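Local coordinates for D-alanyl-D-alanine carboxypeptidase (Penicillin binding protein) family protein (Francisella tularensis subsp. tularensis, PDB 6OSU) that probably trims the terminal D-alanine from peptidoglycan precursor peptides, as a penicillin-binding serine carboxypeptidase of the peptidase S11 family, at residues A75-K79 with A80-S84; T307-S310 with A311-D314. One frame throughout, in Å; residues are numbered along the deposited sequence.

Interaction 1. Residues A75-K79 with A80-S84; sequences ASEIK and AGNLS
A Schellman motif closes the C-terminal end of helix 66-79, the helix that follows the predicted nucleophile Ser64 and carries the predicted general base Lys67. A regular helical bond crosses the junction from Ala80 N to Ser76 O (2.9 Å). Beyond it the chain turns through Gly81, whose positive phi of 85° would jam a CB against the preceding carbonyl oxygen, so a glycine suits this place. Gly81 N then reaches back to Ile78 O at 3.0 Å. The carbonyl oxygen of Glu77 receives two weak bonds from the returning chain, from Asn82 N and Leu83 N.

The side chain of Glu77 adds a polar link over the same turn. Its chain bends at the second torsion and folds toward Asn82, whose ND2 donates to Glu77 OE1 over 3.0 Å on the syn side. Carboxylate and amide planes lie only 13° apart, yet the donor sits 27° out of the carboxylate plane, so the two groups are nearly parallel but slightly stepped. Asn82, with a short side chain that ends in an N-H donor, can meet the folded-back acid of Glu77 without a long arm.

Apolar packing adds to this: Ile78 CG1 lies 4.0 Å from Leu83 CB. Both side chains also touch Val113 at the start of helix 113-123, which ties the turn to the neighbouring helix. Lys79 extends away from the turn, its NZ bonded to Asn189 O. The backbones also meet directly: the CA hydrogen of Ile78 points almost straight at Leu83 O, with CA and O 3.2 Å apart.

Interaction 2. Residues T307-S310 with A311-D314; sequences TTSS and AKRD
Ser309 OG and the backbone N of Lys312 meet at the N-cap of helix 310-327, which follows a short loop after strand 298-307 in the penicillin-binding, serine beta-lactamase-like domain. The hydroxyl sits between its own backbone N and carbonyl carbon (chi1 76°), a rotation that turns it over the first helical turn, where it accepts from Lys312 N at 2.9 Å. Serine suits the cap because its short hydroxyl replaces the carbonyl that a preceding turn would have supplied. Ser309 O meanwhile takes the first regular helical bond, from Arg313 N, and Ser310 O takes the next, from Asp314 N.

The longer side chains diverge from this cap. Lys312 runs back along the loop, its CD passing 3.6 Å from Thr308 OG1 as the two side chains cross at a slant, and its NZ goes on to a salt bridge with Asp36. Thr307, at the strand end, meets Arg313 at about a right angle: its OG1 lies 3.2 Å from Arg313 CB, while the same hydroxyl is hydrogen-bonded to Tyr287 O.

Arg313 turns in the other direction. CG lies opposite the backbone N (chi1 169°) and the chain bends at chi3, which lays the flat guanidinium beside Ser310, whose CB rests 3.5 Å above one face toward its rim. Arginine suits the spot because its aliphatic stem can pass Thr307 while its flat charged end lies against Ser310 CB and pairs with Asp314. Tyr287 and Leu289 also touch this side chain. Asp314 waits at the guanidinium edge, CG in its plane. Their salt bridge runs chiefly through Arg313 NE, with NH2 adding weak bonds; NE reaches Asp314 OD1 at 3.1 Å from above the carboxylate plane.

Overall arrangement
Both interactions are helix ends: interaction 1 finishes helix 66-79 and interaction 2 starts helix 310-327. Along the chain they come in series, with centres 35 Å apart and nearest atoms about 23 Å apart, so neither touches the other. Interaction 1 lies at the surface, away from the annotated sites, although its helix carries the predicted catalytic Lys67 and follows Ser64. Interaction 2 follows the central strand 298-307 of the five-stranded antiparallel sheet, and its Arg313 side chain is about 9 Å from those of Ser64 and Lys278, the latter a predicted substrate-binding residue. The two turns thus mark one end each of two different helices.

Interaction 1. Residues A75-K79 with A80-S84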
loop_
_atom_site.group_PDB
_atom_site.type_symbol
_atom_site.label_atom_id
_atom_site.label_comp_id
_atom_site.label_asym_id
_atom_site.label_seq_id
_atom_site.Cartn_x
_atom_site.Cartn_y
_atom_site.Cartn_z
ATOM N N ALA A 75 -9.106 11.511 -5.026
ATOM C CA ALA A 75 -9.062 10.623 -6.186
ATOM C C ALA A 75 -10.443 10.066 -6.503
ATOM O O ALA A 75 -10.821 9.953 -7.675
ATOM C CB ALA A 75 -8.071 9.483 -5.944
ATOM N N SER A 76 -11.211 9.720 -5.465
ATOM C CA SER A 76 -12.543 9.158 -5.663
ATOM C C SER A 76 -13.472 10.148 -6.355
ATOM O O SER A 76 -14.246 9.769 -7.241
ATOM C CB SER A 76 -13.125 8.720 -4.320
ATOM O OG SER A 76 -14.538 8.636 -4.387
ATOM N N GLU A 77 -13.409 11.424 -5.967
ATOM C CA GLU A 77 -14.259 12.422 -6.610
ATOM C C GLU A 77 -13.848 12.662 -8.058
ATOM O O GLU A 77 -14.704 12.940 -8.906
ATOM C CB GLU A 77 -14.233 13.724 -5.812
ATOM C CG GLU A 77 -14.947 13.615 -4.476
ATOM C CD GLU A 77 -16.381 13.143 -4.628
ATOM O OE1 GLU A 77 -17.179 13.851 -5.280
ATOM O OE2 GLU A 77 -16.711 12.056 -4.106
ATOM N N ILE A 78 -12.552 12.560 -8.361
ATOM C CA ILE A 78 -12.109 12.668 -9.748
ATOM C C ILE A 78 -12.631 11.490 -10.559
ATOM O O ILE A 78 -13.212 11.666 -11.636
ATOM C CB ILE A 78 -10.575 12.767 -9.824
ATOM C CG1 ILE A 78 -10.079 14.036 -9.129
ATOM C CG2 ILE A 78 -10.114 12.736 -11.273
ATOM C CD1 ILE A 78 -8.577 14.111 -9.015
ATOM N N LYS A 79 -12.445 10.271 -10.045
ATOM C CA LYS A 79 -12.943 9.087 -10.737
ATOM C C LYS A 79 -14.452 9.145 -10.937
ATOM O O LYS A 79 -14.964 8.647 -11.947
ATOM C CB LYS A 79 -12.555 7.825 -9.960
ATOM C CG LYS A 79 -13.215 6.554 -10.472
ATOM C CD LYS A 79 -12.653 5.305 -9.810
ATOM C CE LYS A 79 -11.744 4.539 -10.761
ATOM N NZ LYS A 79 -11.394 3.186 -10.244
ATOM N N ALA A 80 -15.177 9.763 -10.006
ATOM C CA ALA A 80 -16.630 9.840 -10.085
ATOM C C ALA A 80 -17.130 10.997 -10.942
ATOM O O ALA A 80 -18.344 11.129 -11.118
ATOM C CB ALA A 80 -17.226 9.953 -8.680
ATOM N N GLY A 81 -16.242 11.838 -11.467
ATOM C CA GLY A 81 -16.656 12.924 -12.330
ATOM C C GLY A 81 -17.082 14.197 -11.628
ATOM O O GLY A 81 -17.426 15.168 -12.310
ATOM N N ASN A 82 -17.084 14.225 -10.293
ATOM C CA ASN A 82 -17.392 15.446 -9.557
ATOM C C ASN A 82 -16.203 16.389 -9.474
ATOM O O ASN A 82 -16.357 17.525 -9.012
ATOM C CB ASN A 82 -17.871 15.108 -8.145
ATOM C CG ASN A 82 -19.212 14.406 -8.139
ATOM O OD1 ASN A 82 -20.116 14.760 -8.898
ATOM N ND2 ASN A 82 -19.347 13.399 -7.285
ATOM N N LEU A 83 -15.032 15.940 -9.913
ATOM C CA LEU A 83 -13.813 16.724 -9.880
ATOM C C LEU A 83 -12.944 16.249 -11.034
ATOM O O LEU A 83 -13.096 15.127 -11.523
ATOM C CB LEU A 83 -13.091 16.560 -8.535
ATOM C CG LEU A 83 -12.239 17.693 -7.962
ATOM C CD1 LEU A 83 -13.096 18.912 -7.681
ATOM C CD2 LEU A 83 -11.538 17.233 -6.696
ATOM N N SER A 84 -12.044 17.116 -11.482
ATOM C CA SER A 84 -11.030 16.723 -12.447
ATOM C C SER A 84 -9.688 17.281 -12.005
ATOM O O SER A 84 -9.618 18.215 -11.203
ATOM C CB SER A 84 -11.366 17.203 -13.862
ATOM O OG SER A 84 -10.710 18.417 -14.166
#

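Interaction 2. Residues T307-S310 with A311-D314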
loop_
_atom_site.group_PDB
_atom_site.type_symbol
_atom_site.label_atom_id
_atom_site.label_comp_id
_atom_site.label_asym_id
_atom_site.label_seq_id
_atom_site.Cartn_x
_atom_site.Cartn_y
_atom_site.Cartn_z
ATOM N N THR A 307 8.603 5.268 15.234
ATOM C CA THR A 307 10.051 5.222 15.383
ATOM C C THR A 307 10.564 6.532 15.971
ATOM O O THR A 307 9.927 7.584 15.871
ATOM C CB THR A 307 10.740 4.954 14.046
ATOM O OG1 THR A 307 10.375 5.973 13.104
ATOM C CG2 THR A 307 10.343 3.588 13.514
ATOM N N THR A 308 11.740 6.459 16.589
ATOM C CA THR A 308 12.316 7.590 17.302
ATOM C C THR A 308 13.162 8.493 16.414
ATOM O O THR A 308 13.720 9.478 16.912
ATOM C CB THR A 308 13.155 7.088 18.480
ATOM O OG1 THR A 308 14.183 6.213 17.999
ATOM C CG2 THR A 308 12.274 6.333 19.465
ATOM N N SER A 309 13.270 8.192 15.122
ATOM C CA SER A 309 14.060 9.008 14.213
ATOM C C SER A 309 13.628 8.708 12.788
ATOM O O SER A 309 13.133 7.616 12.494
ATOM C CB SER A 309 15.558 8.740 14.372
ATOM O OG SER A 309 15.903 7.510 13.764
ATOM N N SER A 310 13.824 9.690 11.904
ATOM C CA SER A 310 13.532 9.465 10.492
ATOM C C SER A 310 14.464 8.417 9.902
ATOM O O SER A 310 14.052 7.614 9.056
ATOM C CB SER A 310 13.632 10.780 9.717
ATOM O OG SER A 310 14.840 11.456 10.007
ATOM N N ALA A 311 15.722 8.397 10.350
ATOM C CA ALA A 311 16.673 7.408 9.855
ATOM C C ALA A 311 16.235 5.995 10.218
ATOM O O ALA A 311 16.357 5.073 9.404
ATOM C CB ALA A 311 18.069 7.700 10.408
ATOM N N LYS A 312 15.721 5.805 11.435
ATOM C CA LYS A 312 15.188 4.500 11.811
ATOM C C LYS A 312 13.897 4.197 11.064
ATOM O O LYS A 312 13.657 3.050 10.671
ATOM C CB LYS A 312 14.959 4.437 13.319
ATOM C CG LYS A 312 16.188 4.079 14.132
ATOM C CD LYS A 312 15.875 4.202 15.610
ATOM C CE LYS A 312 16.632 3.182 16.437
ATOM N NZ LYS A 312 16.134 3.166 17.841
ATOM N N ARG A 313 13.050 5.212 10.870
ATOM C CA ARG A 313 11.836 5.042 10.076
ATOM C C ARG A 313 12.153 4.503 8.688
ATOM O O ARG A 313 11.472 3.599 8.190
ATOM C CB ARG A 313 11.103 6.380 9.976
ATOM C CG ARG A 313 9.959 6.417 8.978
ATOM C CD ARG A 313 9.654 7.852 8.570
ATOM N NE ARG A 313 10.710 8.397 7.722
ATOM C CZ ARG A 313 10.892 9.691 7.483
ATOM N NH1 ARG A 313 10.091 10.590 8.039
ATOM N NH2 ARG A 313 11.882 10.089 6.695
ATOM N N ASP A 314 13.189 5.047 8.048
ATOM C CA ASP A 314 13.583 4.576 6.726
ATOM C C ASP A 314 14.338 3.256 6.805
ATOM O O ASP A 314 14.150 2.378 5.955
ATOM C CB ASP A 314 14.430 5.639 6.030
ATOM C CG ASP A 314 13.670 6.932 5.812
ATOM O OD1 ASP A 314 12.433 6.866 5.632
ATOM O OD2 ASP A 314 14.302 8.012 5.825
#